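Local coordinates for pyroglutamyl-peptidase I (Fervidobacterium islandicum, PDB 6LTQ), which probably removes N-terminal pyroglutamyl residues from peptides as a cysteine peptidase, in a thermophilic bacterium that degrades keratin, at residues R91-A96 with Y149-Y154; L79-A84 with L177-P182. One frame throughout, in Å; residues are numbered along the deposited sequence.

Contact 1: residues R91-A96 with Y149-Y154; sequences RLERVA and YTAGQY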
loop_
_atom_site.group_PDB
_atom_site.type_symbol
_atom_site.label_atom_id
_atom_site.label_comp_id
_atom_site.label_asym_id
_atom_site.label_seq_id
_atom_site.Cartn_x
_atom_site.Cartn_y
_atom_site.Cartn_z
ATOM N N ARG D 91 -5.141 -14.382 6.814
ATOM C CA ARG D 91 -4.374 -14.653 5.602
ATOM C C ARG D 91 -4.113 -16.159 5.500
ATOM O O ARG D 91 -3.189 -16.695 6.127
ATOM C CB ARG D 91 -3.090 -13.835 5.613
ATOM C CG ARG D 91 -2.173 -14.073 4.441
ATOM C CD ARG D 91 -1.063 -13.039 4.431
ATOM N NE ARG D 91 0.174 -13.564 3.866
ATOM C CZ ARG D 91 1.251 -12.821 3.631
ATOM N NH1 ARG D 91 2.345 -13.386 3.129
ATOM N NH2 ARG D 91 1.229 -11.509 3.887
ATOM N N LEU D 92 -4.934 -16.826 4.705
ATOM C CA LEU D 92 -4.863 -18.271 4.546
ATOM C C LEU D 92 -3.812 -18.610 3.497
ATOM O O LEU D 92 -3.929 -18.205 2.331
ATOM C CB LEU D 92 -6.234 -18.814 4.143
ATOM C CG LEU D 92 -7.318 -18.279 5.078
ATOM C CD1 LEU D 92 -8.661 -18.379 4.425
ATOM C CD2 LEU D 92 -7.325 -19.047 6.418
ATOM N N GLU D 93 -2.792 -19.358 3.906
ATOM C CA GLU D 93 -1.641 -19.629 3.050
ATOM C C GLU D 93 -1.828 -20.937 2.291
ATOM O O GLU D 93 -2.007 -22.002 2.893
ATOM C CB GLU D 93 -0.365 -19.666 3.887
ATOM C CG GLU D 93 -0.055 -18.343 4.577
ATOM C CD GLU D 93 0.383 -17.233 3.616
ATOM O OE1 GLU D 93 0.461 -17.469 2.383
ATOM O OE2 GLU D 93 0.699 -16.127 4.113
ATOM N N ARG D 94 -1.752 -20.865 0.965
ATOM C CA ARG D 94 -1.967 -22.045 0.151
ATOM C C ARG D 94 -0.682 -22.764 -0.218
ATOM O O ARG D 94 -0.743 -23.945 -0.590
ATOM C CB ARG D 94 -2.715 -21.657 -1.136
ATOM C CG ARG D 94 -3.319 -22.822 -1.882
ATOM C CD ARG D 94 -4.301 -22.376 -2.918
ATOM N NE ARG D 94 -5.083 -23.505 -3.427
ATOM C CZ ARG D 94 -6.116 -23.394 -4.255
ATOM N NH1 ARG D 94 -6.508 -22.200 -4.687
ATOM N NH2 ARG D 94 -6.770 -24.487 -4.642
ATOM N N VAL D 95 0.464 -22.080 -0.176
ATOM C CA VAL D 95 1.709 -22.575 -0.770
ATOM C C VAL D 95 2.817 -22.537 0.267
ATOM O O VAL D 95 3.038 -21.498 0.904
ATOM C CB VAL D 95 2.138 -21.731 -1.989
ATOM C CG1 VAL D 95 3.508 -22.191 -2.510
ATOM C CG2 VAL D 95 1.095 -21.793 -3.077
ATOM N N ALA D 96 3.552 -23.649 0.399
ATOM C CA ALA D 96 4.774 -23.695 1.192
ATOM C C ALA D 96 5.921 -24.078 0.274
ATOM O O ALA D 96 5.806 -25.042 -0.483
ATOM C CB ALA D 96 4.650 -24.703 2.353
ATOM N N TYR D 149 -0.571 -16.718 -1.584
ATOM C CA TYR D 149 0.239 -17.707 -2.286
ATOM C C TYR D 149 1.712 -17.620 -1.939
ATOM O O TYR D 149 2.526 -18.314 -2.559
ATOM C CB TYR D 149 0.032 -17.585 -3.805
ATOM C CG TYR D 149 -1.333 -18.074 -4.173
ATOM C CD1 TYR D 149 -2.458 -17.287 -3.970
ATOM C CD2 TYR D 149 -1.508 -19.360 -4.679
ATOM C CE1 TYR D 149 -3.754 -17.788 -4.290
ATOM C CE2 TYR D 149 -2.745 -19.847 -4.985
ATOM C CZ TYR D 149 -3.864 -19.069 -4.793
ATOM O OH TYR D 149 -5.100 -19.591 -5.114
ATOM N N THR D 150 2.090 -16.795 -0.966
ATOM C CA THR D 150 3.435 -16.874 -0.420
ATOM C C THR D 150 3.358 -16.626 1.077
ATOM O O THR D 150 2.805 -15.613 1.525
ATOM C CB THR D 150 4.401 -15.884 -1.092
ATOM O OG1 THR D 150 5.617 -15.860 -0.336
ATOM C CG2 THR D 150 3.832 -14.478 -1.140
ATOM N N ALA D 151 3.896 -17.573 1.847
ATOM C CA ALA D 151 3.983 -17.451 3.297
ATOM C C ALA D 151 5.351 -16.954 3.736
ATOM O O ALA D 151 5.740 -17.120 4.903
ATOM C CB ALA D 151 3.644 -18.798 3.948
ATOM N N GLY D 152 6.094 -16.346 2.827
ATOM C CA GLY D 152 7.444 -15.949 3.124
ATOM C C GLY D 152 8.396 -17.127 3.009
ATOM O O GLY D 152 8.050 -18.219 2.525
ATOM N N GLN D 153 9.636 -16.883 3.447
ATOM C CA GLN D 153 10.706 -17.877 3.424
ATOM C C GLN D 153 11.420 -17.924 4.775
ATOM O O GLN D 153 12.628 -18.192 4.838
ATOM C CB GLN D 153 11.712 -17.605 2.303
ATOM C CG GLN D 153 11.090 -17.576 0.893
ATOM C CD GLN D 153 10.347 -16.284 0.641
ATOM O OE1 GLN D 153 9.193 -16.271 0.173
ATOM N NE2 GLN D 153 10.983 -15.197 0.968
ATOM N N TYR D 154 10.690 -17.637 5.848
ATOM C CA TYR D 154 11.185 -17.576 7.222
ATOM C C TYR D 154 10.703 -18.829 7.971
ATOM O O TYR D 154 10.455 -19.869 7.355
ATOM C CB TYR D 154 10.719 -16.267 7.845
ATOM C CG TYR D 154 11.426 -15.790 9.106
ATOM C CD1 TYR D 154 12.809 -15.647 9.147
ATOM C CD2 TYR D 154 10.697 -15.435 10.231
ATOM C CE1 TYR D 154 13.446 -15.176 10.293
ATOM C CE2 TYR D 154 11.318 -14.966 11.380
ATOM C CZ TYR D 154 12.692 -14.839 11.407
ATOM O OH TYR D 154 13.312 -14.362 12.541
HETATM O O HOH W 1 5.200 -19.908 0.899
#

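Contact 2: residues L79-A84 with L177-P182; sequences LHLGQA and LFVHLP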
loop_
_atom_site.group_PDB
_atom_site.type_symbol
_atom_site.label_atom_id
_atom_site.label_comp_id
_atom_site.label_asym_id
_atom_site.label_seq_id
_atom_site.Cartn_x
_atom_site.Cartn_y
_atom_site.Cartn_z
ATOM N N LEU D 79 -2.916 -27.165 12.162
ATOM C CA LEU D 79 -3.385 -25.808 11.893
ATOM C C LEU D 79 -2.305 -24.913 12.474
ATOM O O LEU D 79 -2.248 -24.700 13.691
ATOM C CB LEU D 79 -4.754 -25.555 12.517
ATOM C CG LEU D 79 -5.439 -24.202 12.273
ATOM C CD1 LEU D 79 -5.462 -23.881 10.785
ATOM C CD2 LEU D 79 -6.872 -24.191 12.848
ATOM N N HIS D 80 -1.414 -24.430 11.612
ATOM C CA HIS D 80 -0.299 -23.613 12.051
ATOM C C HIS D 80 -0.695 -22.144 11.996
ATOM O O HIS D 80 -1.164 -21.661 10.956
ATOM C CB HIS D 80 0.929 -23.834 11.171
ATOM C CG HIS D 80 1.476 -25.221 11.219
ATOM N ND1 HIS D 80 1.942 -25.804 12.382
ATOM C CD2 HIS D 80 1.651 -26.136 10.239
ATOM C CE1 HIS D 80 2.374 -27.025 12.110
ATOM N NE2 HIS D 80 2.209 -27.250 10.817
ATOM N N LEU D 81 -0.487 -21.438 13.104
ATOM C CA LEU D 81 -0.735 -20.005 13.174
ATOM C C LEU D 81 0.575 -19.244 13.224
ATOM O O LEU D 81 1.542 -19.686 13.852
ATOM C CB LEU D 81 -1.576 -19.627 14.399
ATOM C CG LEU D 81 -2.885 -20.376 14.624
ATOM C CD1 LEU D 81 -3.597 -19.816 15.875
ATOM C CD2 LEU D 81 -3.803 -20.338 13.381
ATOM N N GLY D 82 0.596 -18.076 12.591
ATOM C CA GLY D 82 1.774 -17.241 12.644
ATOM C C GLY D 82 1.407 -15.783 12.467
ATOM O O GLY D 82 0.320 -15.448 11.982
ATOM N N GLN D 83 2.334 -14.919 12.874
ATOM C CA GLN D 83 2.169 -13.474 12.755
ATOM C C GLN D 83 2.592 -13.015 11.360
ATOM O O GLN D 83 3.661 -13.386 10.878
ATOM C CB GLN D 83 2.997 -12.769 13.832
ATOM C CG GLN D 83 3.033 -11.265 13.721
ATOM C CD GLN D 83 4.065 -10.664 14.648
ATOM O OE1 GLN D 83 3.866 -10.607 15.869
ATOM N NE2 GLN D 83 5.179 -10.228 14.084
ATOM N N ALA D 84 1.745 -12.225 10.704
ATOM C CA ALA D 84 2.098 -11.595 9.428
ATOM C C ALA D 84 1.898 -10.099 9.598
ATOM O O ALA D 84 0.879 -9.558 9.157
ATOM C CB ALA D 84 1.248 -12.146 8.247
ATOM N N LEU D 177 -2.618 -26.762 7.211
ATOM C CA LEU D 177 -2.987 -25.425 6.755
ATOM C C LEU D 177 -2.238 -24.411 7.611
ATOM O O LEU D 177 -2.107 -24.594 8.830
ATOM C CB LEU D 177 -4.509 -25.205 6.846
ATOM C CG LEU D 177 -5.084 -23.828 6.464
ATOM C CD1 LEU D 177 -4.828 -23.482 4.977
ATOM C CD2 LEU D 177 -6.560 -23.752 6.772
ATOM N N PHE D 178 -1.725 -23.347 6.984
ATOM C CA PHE D 178 -1.079 -22.267 7.720
ATOM C C PHE D 178 -1.950 -21.019 7.634
ATOM O O PHE D 178 -2.418 -20.658 6.550
ATOM C CB PHE D 178 0.329 -21.966 7.197
ATOM C CG PHE D 178 1.137 -21.167 8.163
ATOM C CD1 PHE D 178 0.895 -19.803 8.341
ATOM C CD2 PHE D 178 2.084 -21.780 8.963
ATOM C CE1 PHE D 178 1.596 -19.070 9.283
ATOM C CE2 PHE D 178 2.790 -21.052 9.900
ATOM C CZ PHE D 178 2.546 -19.701 10.066
ATOM N N VAL D 179 -2.176 -20.371 8.772
ATOM C CA VAL D 179 -3.003 -19.162 8.854
ATOM C C VAL D 179 -2.112 -18.045 9.382
ATOM O O VAL D 179 -1.603 -18.128 10.507
ATOM C CB VAL D 179 -4.242 -19.359 9.739
ATOM C CG1 VAL D 179 -5.092 -18.081 9.739
ATOM C CG2 VAL D 179 -5.079 -20.534 9.237
ATOM N N HIS D 180 -1.802 -17.076 8.523
ATOM C CA HIS D 180 -1.142 -15.858 8.950
ATOM C C HIS D 180 -2.138 -14.867 9.533
ATOM O O HIS D 180 -3.277 -14.749 9.072
ATOM C CB HIS D 180 -0.375 -15.221 7.795
ATOM C CG HIS D 180 1.075 -15.599 7.764
ATOM N ND1 HIS D 180 1.712 -16.020 6.619
ATOM C CD2 HIS D 180 2.006 -15.655 8.753
ATOM C CE1 HIS D 180 2.981 -16.281 6.888
ATOM N NE2 HIS D 180 3.183 -16.079 8.179
ATOM N N LEU D 181 -1.665 -14.104 10.520
ATOM C CA LEU D 181 -2.499 -13.251 11.346
ATOM C C LEU D 181 -1.988 -11.812 11.351
ATOM O O LEU D 181 -0.765 -11.577 11.378
ATOM C CB LEU D 181 -2.530 -13.758 12.805
ATOM C CG LEU D 181 -2.975 -15.202 12.983
ATOM C CD1 LEU D 181 -2.561 -15.679 14.404
ATOM C CD2 LEU D 181 -4.480 -15.319 12.761
ATOM N N PRO D 182 -2.906 -10.845 11.364
ATOM C CA PRO D 182 -2.503 -9.440 11.514
ATOM C C PRO D 182 -1.812 -9.196 12.846
ATOM O O PRO D 182 -1.951 -9.966 13.795
ATOM C CB PRO D 182 -3.841 -8.671 11.460
ATOM C CG PRO D 182 -4.798 -9.586 10.710
ATOM C CD PRO D 182 -4.357 -11.000 11.121
#

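Contact 1: residues R91-A96 with Y149-Y154
Arg-91 reaches across to the loop 149-154 and gives one N-H of NH1 to the carbonyl of Thr-150, an NH1 to O bond of 2.8 Å that lies in the carbonyl plane. The same guanidinium also turns back to its own strand, where NE donates to OE2 of Glu-93 at 2.6 Å in a salt bridge. One guanidinium thus lies between OE2 of Glu-93 and O of Thr-150, and its charge probably eases the closeness of the carboxylate and the carbonyl, whose OE1 and O stand 3.1 Å apart. The side chain of Glu-93 bends about its CB-CG bond (chi2 -70°), which places CD against the methyl of Ala-151, 3.6 Å from its CB. Its OE1 is held by the hydroxyl of Ser-148. A water lies between O of Val-95 and N of Ala-151, accepting from the latter at 2.8 Å, while within the loop OG1 of Thr-150 accepts from N of Gly-152 in an ST turn.

Glu-93 and Ala-151 are buried; Arg-94 and Tyr-149, at the other end, are partly exposed. The extended side chain of Arg-94 runs beside Tyr-149, pointing the same way, and its NH1 donates to the tyrosine OH at 3.0 Å with the two flat groups 41° apart. The side chain of Val-95 crosses that of Tyr-149 at about a right angle, CG2 lying 3.9 Å from CD2 of Tyr-149. Asp-114 of the second subunit is the stronger partner of Arg-94, forming a salt bridge with NH2, so this margin belongs partly to the subunit interface.

At the buried end, Arg-91 and Ser-148 probably act as a second shell that positions Glu-93, which hydrogen-bonds His-180, itself bonded to the oxidised cysteine at position 156; this is consistent with the Glu-His-Cys catalytic triad of pyroglutamyl peptidases I.

Contact 2: residues L79-A84 with L177-P182
Phe-178 lays one face of its ring over the carbonyl of His-80, whose O sits 3.6 Å above the ring plane of Phe-178, off centre toward the rim. CG is anti to the backbone N (chi1 -163°), and the ring leans across to the neighbouring strand, where CD2 comes within 3.2 Å of His-80 CB and CZ within 3.6 Å of Gly-82 N. A side chain on Gly-82 would collide with that CZ. Beyond it, CE1 lies over one face of the His-180 ring, toward its rim, and this imidazole also meets the methyl of Ala-84, CG to CB 3.5 Å. An alanine in place of Phe-178 would probably open a gap over the His-80 carbonyl and Gly-82, and the imidazole of His-180 would lose one packing neighbour and rely more on its hydrogen bonds to Glu-93 and the oxidised cysteine at position 156.

Beneath this face the two strands run parallel, their axes 24° apart. They are joined by backbone hydrogen bonds such as Val-179 N to His-80 O at 2.7 Å, and the link from Leu-181 N to Gly-82 O is weak. The opposite face is largely aliphatic: Leu-79 CD1 meets Val-179 CG2 at 3.7 Å, and Leu-81 lies alongside the valine with CD2 against its CB.

This central strand pair of the alpha/beta fold is covered on the leucine face by helices 203-215 and 32-40, Leu-79 meeting Ile-213 and Leu-81 meeting Ile-36. On the histidine face, His-80 bonds Thr-20 of strand 15-22 and Ser-163 of helix 158-170. Strand 15-22 flanks 77-83, and strand 90-97 runs antiparallel beside 175-181.

From the N terminus, the chain first reaches 79-84, then passes almost directly into 91-96, the next strand. Contact 1 closes a loop of 52 residues when the chain arrives at 149-154, and contact 2 closes a wider one of 92 residues at 177-182, so the first is nested inside the second and the two do not cross. Both reach one sheet, in which strands 90-97 and 175-181 are neighbours. Their backbones meet where Arg-91 O and His-180 N lie 2.8 Å apart, a probable hydrogen bond. Contact 2 builds the buried sheet centre; contact 1 ties its antiparallel neighbour to the loop before helix 158-170.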